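Local coordinates for glutaredoxin-like protein NrdH (PDB 1H75), which probably carries electrons to the NrdEF ribonucleotide reductase system, as a glutaredoxin-like redox protein of Escherichia coli, at residues Met1-Tyr6 and Arg19-Arg24; His15-Ala20 and Gln50-Ile55; Gly57-Ser62 and Asn70-Ala75. One frame throughout, in Å; residues are numbered along the deposited sequence.

Interaction 1: residues Met1-Tyr6 and Arg19-Arg24; sequences MRITIY and RAMENR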
loop_
_atom_site.group_PDB
_atom_site.type_symbol
_atom_site.label_atom_id
_atom_site.label_comp_id
_atom_site.label_asym_id
_atom_site.label_seq_id
_atom_site.Cartn_x
_atom_site.Cartn_y
_atom_site.Cartn_z
ATOM N N MET A 1 -12.911 -3.144 -6.426
ATOM C CA MET A 1 -12.181 -3.176 -5.124
ATOM C C MET A 1 -11.115 -2.089 -5.088
ATOM O O MET A 1 -10.238 -2.047 -5.944
ATOM C CB MET A 1 -11.497 -4.525 -4.924
ATOM C CG MET A 1 -10.602 -4.549 -3.696
ATOM S SD MET A 1 -9.492 -5.946 -3.702
ATOM C CE MET A 1 -8.383 -5.493 -5.059
ATOM N N ARG A 2 -11.193 -1.229 -4.082
ATOM C CA ARG A 2 -10.250 -0.134 -3.924
ATOM C C ARG A 2 -8.933 -0.603 -3.297
ATOM O O ARG A 2 -8.942 -1.331 -2.310
ATOM C CB ARG A 2 -10.871 0.941 -3.030
ATOM C CG ARG A 2 -9.973 2.132 -2.761
ATOM C CD ARG A 2 -10.399 2.861 -1.485
ATOM N NE ARG A 2 -11.783 3.323 -1.527
ATOM C CZ ARG A 2 -12.245 4.220 -2.391
ATOM N NH1 ARG A 2 -11.428 4.753 -3.297
ATOM N NH2 ARG A 2 -13.516 4.599 -2.344
ATOM N N ILE A 3 -7.816 -0.190 -3.890
ATOM C CA ILE A 3 -6.480 -0.516 -3.376
ATOM C C ILE A 3 -5.849 0.825 -3.011
ATOM O O ILE A 3 -5.759 1.723 -3.853
ATOM C CB ILE A 3 -5.588 -1.177 -4.452
ATOM C CG1 ILE A 3 -6.230 -2.481 -4.923
ATOM C CG2 ILE A 3 -4.186 -1.434 -3.896
ATOM C CD1 ILE A 3 -5.531 -3.097 -6.123
ATOM N N THR A 4 -5.469 0.990 -1.751
ATOM C CA THR A 4 -4.831 2.231 -1.332
ATOM C C THR A 4 -3.426 1.910 -0.848
ATOM O O THR A 4 -3.236 0.963 -0.078
ATOM C CB THR A 4 -5.591 2.892 -0.172
ATOM O OG1 THR A 4 -6.942 3.140 -0.568
ATOM C CG2 THR A 4 -4.921 4.192 0.235
ATOM N N ILE A 5 -2.447 2.681 -1.315
ATOM C CA ILE A 5 -1.069 2.469 -0.877
ATOM C C ILE A 5 -0.689 3.687 -0.049
ATOM O O ILE A 5 -0.703 4.804 -0.575
ATOM C CB ILE A 5 -0.056 2.382 -2.064
ATOM C CG1 ILE A 5 -0.455 1.263 -3.036
ATOM C CG2 ILE A 5 1.356 2.160 -1.521
ATOM C CD1 ILE A 5 0.471 1.128 -4.271
ATOM N N TYR A 6 -0.384 3.478 1.233
ATOM C CA TYR A 6 0.048 4.581 2.110
ATOM C C TYR A 6 1.550 4.623 1.916
ATOM O O TYR A 6 2.263 3.640 2.177
ATOM C CB TYR A 6 -0.349 4.307 3.562
ATOM C CG TYR A 6 -1.864 4.380 3.716
ATOM C CD1 TYR A 6 -2.663 3.241 3.577
ATOM C CD2 TYR A 6 -2.500 5.614 3.922
ATOM C CE1 TYR A 6 -4.063 3.328 3.639
ATOM C CE2 TYR A 6 -3.885 5.709 3.983
ATOM C CZ TYR A 6 -4.658 4.566 3.841
ATOM O OH TYR A 6 -6.026 4.689 3.885
ATOM N N ARG A 19 5.349 0.140 -8.527
ATOM C CA ARG A 19 5.810 -0.446 -9.779
ATOM C C ARG A 19 5.217 -1.844 -9.987
ATOM O O ARG A 19 4.817 -2.200 -11.096
ATOM C CB ARG A 19 7.339 -0.540 -9.776
ATOM C CG ARG A 19 7.943 -1.211 -11.010
ATOM C CD ARG A 19 8.012 -0.269 -12.207
ATOM N NE ARG A 19 6.694 0.171 -12.652
ATOM C CZ ARG A 19 6.481 0.888 -13.753
ATOM N NH1 ARG A 19 7.506 1.242 -14.523
ATOM N NH2 ARG A 19 5.250 1.266 -14.077
ATOM N N ALA A 20 5.176 -2.636 -8.922
ATOM C CA ALA A 20 4.640 -3.996 -9.008
ATOM C C ALA A 20 3.163 -3.958 -9.374
ATOM O O ALA A 20 2.683 -4.779 -10.181
ATOM C CB ALA A 20 4.833 -4.722 -7.683
ATOM N N MET A 21 2.433 -3.023 -8.777
ATOM C CA MET A 21 1.010 -2.918 -9.088
ATOM C C MET A 21 0.807 -2.449 -10.534
ATOM O O MET A 21 -0.076 -2.942 -11.239
ATOM C CB MET A 21 0.341 -1.971 -8.105
ATOM C CG MET A 21 0.368 -2.552 -6.700
ATOM S SD MET A 21 -0.983 -1.921 -5.712
ATOM C CE MET A 21 -0.602 -2.641 -4.082
ATOM N N GLU A 22 1.624 -1.500 -10.974
ATOM C CA GLU A 22 1.515 -1.007 -12.337
ATOM C C GLU A 22 1.861 -2.113 -13.330
ATOM O O GLU A 22 1.250 -2.211 -14.401
ATOM C CB GLU A 22 2.439 0.207 -12.533
ATOM C CG GLU A 22 1.999 1.404 -11.669
ATOM C CD GLU A 22 2.992 2.560 -11.654
ATOM O OE1 GLU A 22 2.560 3.680 -11.309
ATOM O OE2 GLU A 22 4.187 2.364 -11.962
ATOM N N ASN A 23 2.824 -2.957 -12.966
ATOM C CA ASN A 23 3.241 -4.042 -13.838
ATOM C C ASN A 23 2.104 -5.046 -14.044
ATOM O O ASN A 23 2.079 -5.753 -15.049
ATOM C CB ASN A 23 4.460 -4.775 -13.272
ATOM C CG ASN A 23 5.752 -4.000 -13.443
ATOM O OD1 ASN A 23 5.791 -2.999 -14.157
ATOM N ND2 ASN A 23 6.819 -4.469 -12.799
ATOM N N ARG A 24 1.163 -5.084 -13.105
ATOM C CA ARG A 24 0.025 -6.015 -13.176
ATOM C C ARG A 24 -1.280 -5.371 -13.612
ATOM O O ARG A 24 -2.350 -5.997 -13.563
ATOM C CB ARG A 24 -0.166 -6.683 -11.820
ATOM C CG ARG A 24 1.030 -7.526 -11.377
ATOM C CD ARG A 24 0.952 -7.792 -9.879
ATOM N NE ARG A 24 1.925 -8.788 -9.428
ATOM C CZ ARG A 24 3.235 -8.586 -9.360
ATOM N NH1 ARG A 24 3.753 -7.416 -9.717
ATOM N NH2 ARG A 24 4.029 -9.563 -8.930
#

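Interaction 2: residues His15-Ala20 and Gln50-Ile55; sequences HATKRA and QLPVVI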
loop_
_atom_site.group_PDB
_atom_site.type_symbol
_atom_site.label_atom_id
_atom_site.label_comp_id
_atom_site.label_asym_id
_atom_site.label_seq_id
_atom_site.Cartn_x
_atom_site.Cartn_y
_atom_site.Cartn_z
ATOM N N HIS A 15 8.135 2.446 -3.566
ATOM C CA HIS A 15 8.285 2.532 -5.017
ATOM C C HIS A 15 8.175 1.143 -5.643
ATOM O O HIS A 15 7.511 0.969 -6.677
ATOM C CB HIS A 15 9.634 3.179 -5.372
ATOM C CG HIS A 15 9.848 3.364 -6.843
ATOM N ND1 HIS A 15 10.363 2.374 -7.654
ATOM C CD2 HIS A 15 9.586 4.416 -7.655
ATOM C CE1 HIS A 15 10.408 2.810 -8.901
ATOM N NE2 HIS A 15 9.941 4.044 -8.929
ATOM N N ALA A 16 8.796 0.145 -5.010
ATOM C CA ALA A 16 8.734 -1.222 -5.528
ATOM C C ALA A 16 7.275 -1.680 -5.602
ATOM O O ALA A 16 6.844 -2.326 -6.565
ATOM C CB ALA A 16 9.525 -2.161 -4.632
ATOM N N THR A 17 6.510 -1.340 -4.574
ATOM C CA THR A 17 5.102 -1.727 -4.528
ATOM C C THR A 17 4.276 -1.081 -5.641
ATOM O O THR A 17 3.464 -1.752 -6.291
ATOM C CB THR A 17 4.513 -1.371 -3.143
ATOM O OG1 THR A 17 5.192 -2.147 -2.143
ATOM C CG2 THR A 17 3.003 -1.659 -3.103
ATOM N N LYS A 18 4.473 0.216 -5.862
ATOM C CA LYS A 18 3.757 0.952 -6.899
ATOM C C LYS A 18 4.067 0.339 -8.267
ATOM O O LYS A 18 3.167 0.058 -9.060
ATOM C CB LYS A 18 4.173 2.431 -6.872
ATOM C CG LYS A 18 3.686 3.264 -8.049
ATOM C CD LYS A 18 4.149 4.718 -7.902
ATOM C CE LYS A 18 3.867 5.539 -9.154
ATOM N NZ LYS A 18 4.273 6.964 -8.967
ATOM N N ARG A 19 5.349 0.140 -8.527
ATOM C CA ARG A 19 5.810 -0.446 -9.779
ATOM C C ARG A 19 5.217 -1.844 -9.987
ATOM O O ARG A 19 4.817 -2.200 -11.096
ATOM C CB ARG A 19 7.339 -0.540 -9.776
ATOM C CG ARG A 19 7.943 -1.211 -11.010
ATOM C CD ARG A 19 8.012 -0.269 -12.207
ATOM N NE ARG A 19 6.694 0.171 -12.652
ATOM C CZ ARG A 19 6.481 0.888 -13.753
ATOM N NH1 ARG A 19 7.506 1.242 -14.523
ATOM N NH2 ARG A 19 5.250 1.266 -14.077
ATOM N N ALA A 20 5.176 -2.636 -8.922
ATOM C CA ALA A 20 4.640 -3.996 -9.008
ATOM C C ALA A 20 3.163 -3.958 -9.374
ATOM O O ALA A 20 2.683 -4.779 -10.181
ATOM C CB ALA A 20 4.833 -4.722 -7.683
ATOM N N GLN A 50 6.050 0.021 9.500
ATOM C CA GLN A 50 6.895 0.253 8.337
ATOM C C GLN A 50 6.028 0.621 7.153
ATOM O O GLN A 50 4.821 0.367 7.155
ATOM C CB GLN A 50 7.708 -0.996 8.000
ATOM C CG GLN A 50 6.857 -2.162 7.569
ATOM C CD GLN A 50 7.674 -3.344 7.040
ATOM O OE1 GLN A 50 7.119 -4.398 6.734
ATOM N NE2 GLN A 50 8.992 -3.170 6.930
ATOM N N LEU A 51 6.645 1.228 6.147
ATOM C CA LEU A 51 5.929 1.605 4.938
ATOM C C LEU A 51 6.440 0.801 3.759
ATOM O O LEU A 51 7.544 0.249 3.786
ATOM C CB LEU A 51 6.111 3.090 4.641
ATOM C CG LEU A 51 5.517 4.043 5.673
ATOM C CD1 LEU A 51 6.037 5.452 5.447
ATOM C CD2 LEU A 51 4.009 4.007 5.555
ATOM N N PRO A 52 5.615 0.685 2.718
ATOM C CA PRO A 52 4.267 1.239 2.610
ATOM C C PRO A 52 3.266 0.378 3.380
ATOM O O PRO A 52 3.601 -0.688 3.882
ATOM C CB PRO A 52 3.985 1.126 1.115
ATOM C CG PRO A 52 4.657 -0.210 0.795
ATOM C CD PRO A 52 5.983 -0.064 1.499
ATOM N N VAL A 53 2.041 0.867 3.472
ATOM C CA VAL A 53 0.974 0.061 4.025
ATOM C C VAL A 53 -0.031 -0.037 2.884
ATOM O O VAL A 53 -0.406 0.974 2.275
ATOM C CB VAL A 53 0.304 0.677 5.268
ATOM C CG1 VAL A 53 -0.962 -0.119 5.613
ATOM C CG2 VAL A 53 1.260 0.607 6.448
ATOM N N VAL A 54 -0.445 -1.255 2.560
ATOM C CA VAL A 54 -1.424 -1.448 1.507
ATOM C C VAL A 54 -2.703 -1.951 2.126
ATOM O O VAL A 54 -2.681 -2.898 2.928
ATOM C CB VAL A 54 -0.972 -2.499 0.457
ATOM C CG1 VAL A 54 -2.100 -2.742 -0.539
ATOM C CG2 VAL A 54 0.286 -2.038 -0.247
ATOM N N ILE A 55 -3.810 -1.298 1.794
ATOM C CA ILE A 55 -5.122 -1.713 2.298
ATOM C C ILE A 55 -5.975 -1.983 1.065
ATOM O O ILE A 55 -6.122 -1.121 0.190
ATOM C CB ILE A 55 -5.824 -0.601 3.151
ATOM C CG1 ILE A 55 -4.983 -0.225 4.365
ATOM C CG2 ILE A 55 -7.217 -1.073 3.576
ATOM C CD1 ILE A 55 -4.583 -1.376 5.265
#

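Interaction 3: residues Gly57-Ser62 and Asn70-Ala75; sequences GDLSWS and NRLHPA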
loop_
_atom_site.group_PDB
_atom_site.type_symbol
_atom_site.label_atom_id
_atom_site.label_comp_id
_atom_site.label_asym_id
_atom_site.label_seq_id
_atom_site.Cartn_x
_atom_site.Cartn_y
_atom_site.Cartn_z
ATOM N N GLY A 57 -9.642 -4.153 0.363
ATOM C CA GLY A 57 -10.657 -5.080 0.820
ATOM C C GLY A 57 -10.329 -5.516 2.239
ATOM O O GLY A 57 -10.100 -4.671 3.101
ATOM N N ASP A 58 -10.273 -6.829 2.469
ATOM C CA ASP A 58 -9.968 -7.389 3.793
ATOM C C ASP A 58 -8.474 -7.507 4.064
ATOM O O ASP A 58 -8.081 -7.854 5.174
ATOM C CB ASP A 58 -10.522 -8.809 3.956
ATOM C CG ASP A 58 -12.032 -8.882 3.932
ATOM O OD1 ASP A 58 -12.715 -7.856 4.156
ATOM O OD2 ASP A 58 -12.518 -10.007 3.701
ATOM N N LEU A 59 -7.651 -7.272 3.044
ATOM C CA LEU A 59 -6.205 -7.399 3.189
ATOM C C LEU A 59 -5.543 -6.099 3.627
ATOM O O LEU A 59 -5.946 -5.018 3.217
ATOM C CB LEU A 59 -5.589 -7.845 1.862
ATOM C CG LEU A 59 -6.217 -9.108 1.264
ATOM C CD1 LEU A 59 -5.483 -9.501 -0.007
ATOM C CD2 LEU A 59 -6.142 -10.252 2.258
ATOM N N SER A 60 -4.512 -6.222 4.452
ATOM C CA SER A 60 -3.781 -5.050 4.931
ATOM C C SER A 60 -2.400 -5.514 5.348
ATOM O O SER A 60 -2.268 -6.364 6.236
ATOM C CB SER A 60 -4.500 -4.414 6.124
ATOM O OG SER A 60 -4.471 -5.255 7.268
ATOM N N TRP A 61 -1.372 -4.968 4.711
ATOM C CA TRP A 61 -0.026 -5.389 5.026
ATOM C C TRP A 61 0.938 -4.230 4.879
ATOM O O TRP A 61 0.600 -3.191 4.300
ATOM C CB TRP A 61 0.413 -6.526 4.101
ATOM C CG TRP A 61 0.614 -6.151 2.658
ATOM C CD1 TRP A 61 1.736 -5.638 2.088
ATOM C CD2 TRP A 61 -0.346 -6.289 1.610
ATOM N NE1 TRP A 61 1.544 -5.439 0.737
ATOM C CE2 TRP A 61 0.265 -5.837 0.420
ATOM C CE3 TRP A 61 -1.670 -6.760 1.561
ATOM C CZ2 TRP A 61 -0.395 -5.841 -0.814
ATOM C CZ3 TRP A 61 -2.332 -6.767 0.329
ATOM C CH2 TRP A 61 -1.694 -6.310 -0.846
ATOM N N SER A 62 2.146 -4.441 5.379
ATOM C CA SER A 62 3.185 -3.409 5.298
ATOM C C SER A 62 4.452 -3.949 4.646
ATOM O O SER A 62 4.658 -5.154 4.610
ATOM C CB SER A 62 3.516 -2.880 6.695
ATOM O OG SER A 62 3.989 -3.900 7.571
ATOM N N ASN A 70 0.141 -10.144 -5.264
ATOM C CA ASN A 70 -0.422 -11.135 -6.158
ATOM C C ASN A 70 -1.812 -11.568 -5.737
ATOM O O ASN A 70 -2.546 -12.133 -6.546
ATOM C CB ASN A 70 0.510 -12.342 -6.284
ATOM C CG ASN A 70 1.639 -12.085 -7.247
ATOM O OD1 ASN A 70 1.568 -11.162 -8.070
ATOM N ND2 ASN A 70 2.685 -12.893 -7.167
ATOM N N ARG A 71 -2.188 -11.294 -4.486
ATOM C CA ARG A 71 -3.537 -11.651 -4.048
ATOM C C ARG A 71 -4.579 -10.636 -4.526
ATOM O O ARG A 71 -5.771 -10.821 -4.293
ATOM C CB ARG A 71 -3.590 -11.791 -2.524
ATOM C CG ARG A 71 -2.749 -12.967 -2.037
ATOM C CD ARG A 71 -2.963 -13.240 -0.555
ATOM N NE ARG A 71 -4.379 -13.457 -0.280
ATOM C CZ ARG A 71 -4.914 -13.505 0.934
ATOM N NH1 ARG A 71 -4.153 -13.354 2.006
ATOM N NH2 ARG A 71 -6.226 -13.690 1.066
ATOM N N LEU A 72 -4.124 -9.583 -5.199
ATOM C CA LEU A 72 -5.013 -8.544 -5.716
ATOM C C LEU A 72 -5.479 -8.770 -7.165
ATOM O O LEU A 72 -6.202 -7.937 -7.709
ATOM C CB LEU A 72 -4.317 -7.178 -5.636
ATOM C CG LEU A 72 -3.850 -6.794 -4.224
ATOM C CD1 LEU A 72 -3.218 -5.409 -4.267
ATOM C CD2 LEU A 72 -5.021 -6.833 -3.250
ATOM N N HIS A 73 -5.067 -9.871 -7.792
ATOM C CA HIS A 73 -5.481 -10.124 -9.173
ATOM C C HIS A 73 -6.992 -10.223 -9.209
ATOM O O HIS A 73 -7.618 -10.804 -8.328
ATOM C CB HIS A 73 -4.807 -11.380 -9.749
ATOM C CG HIS A 73 -3.401 -11.139 -10.210
ATOM N ND1 HIS A 73 -3.097 -10.252 -11.219
ATOM C CD2 HIS A 73 -2.217 -11.636 -9.774
ATOM C CE1 HIS A 73 -1.787 -10.207 -11.382
ATOM N NE2 HIS A 73 -1.233 -11.038 -10.519
ATOM N N PRO A 74 -7.600 -9.654 -10.245
ATOM C CA PRO A 74 -9.061 -9.693 -10.323
ATOM C C PRO A 74 -9.730 -11.046 -10.527
ATOM O O PRO A 74 -9.222 -11.921 -11.218
ATOM C CB PRO A 74 -9.375 -8.697 -11.445
ATOM C CG PRO A 74 -8.201 -8.844 -12.369
ATOM C CD PRO A 74 -7.007 -8.954 -11.401
ATOM N N ALA A 75 -10.888 -11.201 -9.899
ATOM C CA ALA A 75 -11.672 -12.425 -10.034
ATOM C C ALA A 75 -12.347 -12.403 -11.411
ATOM O O ALA A 75 -12.495 -11.340 -12.022
ATOM C CB ALA A 75 -12.726 -12.490 -8.934
#

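Interaction 1: residues Met1-Tyr6 and Arg19-Arg24
The carbonyl oxygen of A20, just ahead of the M21 that packs against I3 and I5, is gripped twice by R24 near the end of helix 12-23. R24 NH1 reaches A20 O at 2.9 Å; the oxygen lies nearly in the guanidinium plane of R24, whereas NH1 stands 38° out of the carbonyl plane, and R24 N adds a weak second bond to the same oxygen. R24 NE is in turn held by N70, so the guanidinium has partners on two parts of the chain and its rotation is largely fixed.

From this turn M21 drops onto the strand. Its CG lies anti to the carbonyl carbon (chi1 -66°) and the chain beyond runs extended, which carries the thioether down between the two isoleucines. M21 SD touches I3 CG2 at 3.7 Å and sits at the same 3.7 Å from I5 CD1. The terminal methyl continues the contact, with M21 CE 3.8 Å from I3 CG2. The two neighbours are met differently: I5 extends its CG1–CD1 branch head-on to the thioether, whereas I3 offers a methyl branch that the methionine passes at a slant. T4, between them, turns its side chain the other way, where OG1 bonds to E29. F28 and V54 also touch the M21 side chain, adding to its apolar surroundings.

A helix packed on one face of the strand it follows is typical of a beta-alpha-beta unit, here strand 3-7, helix 12-23 and strand 29-32 of the thioredoxin fold.

Interaction 2: residues His15-Ala20 and Gln50-Ile55
T17 projects from helix 12-23 toward the chain at P52 and V54, and its two branches divide the work between them. The hydroxyl branch goes to the proline. T17 OG1 lies 3.6 Å from P52 CG, with T17 CB a little further from the same ring carbon at 4.1 Å, so the threonine passes the outer corner of the ring at an angle. The methyl branch goes to the valine: T17 CG2 and V54 CG2 point at each other end to end, 4.0 Å apart. With T17 OG1 anti to the carbonyl carbon (chi1 -64°) the methyl is set anti to the backbone N, and it is this rotation that sends the two branches to different residues. V54 answers with the methyl that stands beside its own backbone N.

P52 follows a cis peptide bond, and its ring also touches Q13 and C14. A cis-proline packed beside a CxxC sequence is a hallmark of the thioredoxin fold, and here C11 and C14 form, by similarity, the redox-active disulfide. The contact therefore adjoins the presumed active site, through P52 on C14. Its surroundings are equally close-knit: I5 of strand 3-7 touches both T17 and P52, and F64 packs on T17.

The chemistry is less polar than the presence of a hydroxyl might suggest. T17 OG1 gives its hydrogen bond to Q13 O, one turn back in its own helix, and so meets the proline ring as a neighbour by van der Waals contact alone. A buried hydroxyl thus satisfied by its own helix can line an apolar interface, and the cohesion between helix and cis-proline rests on shape rather than on bonds between them.

Interaction 3: residues Gly57-Ser62 and Asn70-Ala75
Two torsions bring L59 and R71 together: L59 holds CG anti to its carbonyl carbon (chi1 -53°), which places CG so that CD1 and CD2 can reach R71 and L72, and R71 bends at chi3 (56°), which folds its guanidinium back over the leucine. L59 CD2 then lies over one face of that group, 3.4 Å above its plane and shifted toward the rim on the NH1–NH2 side. R71 NH2 is 3.6 Å from L59 CD2, while the other methyl, L59 CD1, rests 3.9 Å from R71 CB, so the arginine is followed from the root of its side chain to the charged end. A methyl over the face makes no use of the N-H groups at the edge.

The strand 59-62 carrying L59 is an outermost strand of the sheet, paired in an antiparallel hairpin with strand 53-56. In the thioredoxin fold the chain then packs back over one face of the sheet as the C-terminal helix, here 66-69, and the 3-10 segment 70-72 follows it. Replacing L59 by an alanine would probably leave the guanidinium face of R71 without its apolar support and open a gap beside L72.

L72 itself joins the two strand residues. Its CD2 approaches L59 CD1 at 4.2 Å. Its other methyl, L72 CD1, meets W61 CH2 at 3.9 Å, close to the indole plane and at the ring's edge, the leucine and tryptophan arriving from opposite directions. L59 CB also borders that indole in its plane, and M68 and I69 of the helix pack on the same tryptophan.

In the fold
All three contacts gather about one four-stranded mixed sheet. Interactions 1 and 2 have centres about 8 Å apart and share R19 and A20, using overlapping parts of helix 12-23 against the neighbouring strands 3-7 and 53-56. Interaction 3 comes last along the chain, its centre about 9 Å from that of interaction 1 and 12 Å from that of interaction 2. It is tied to interaction 2 by the pairing of strands 53-56 and 59-62, and to interaction 1 by L72, whose CD1 packs on both I3 and M21. One small core thus runs from beside the presumed redox site to the C-terminal 3-10 segment.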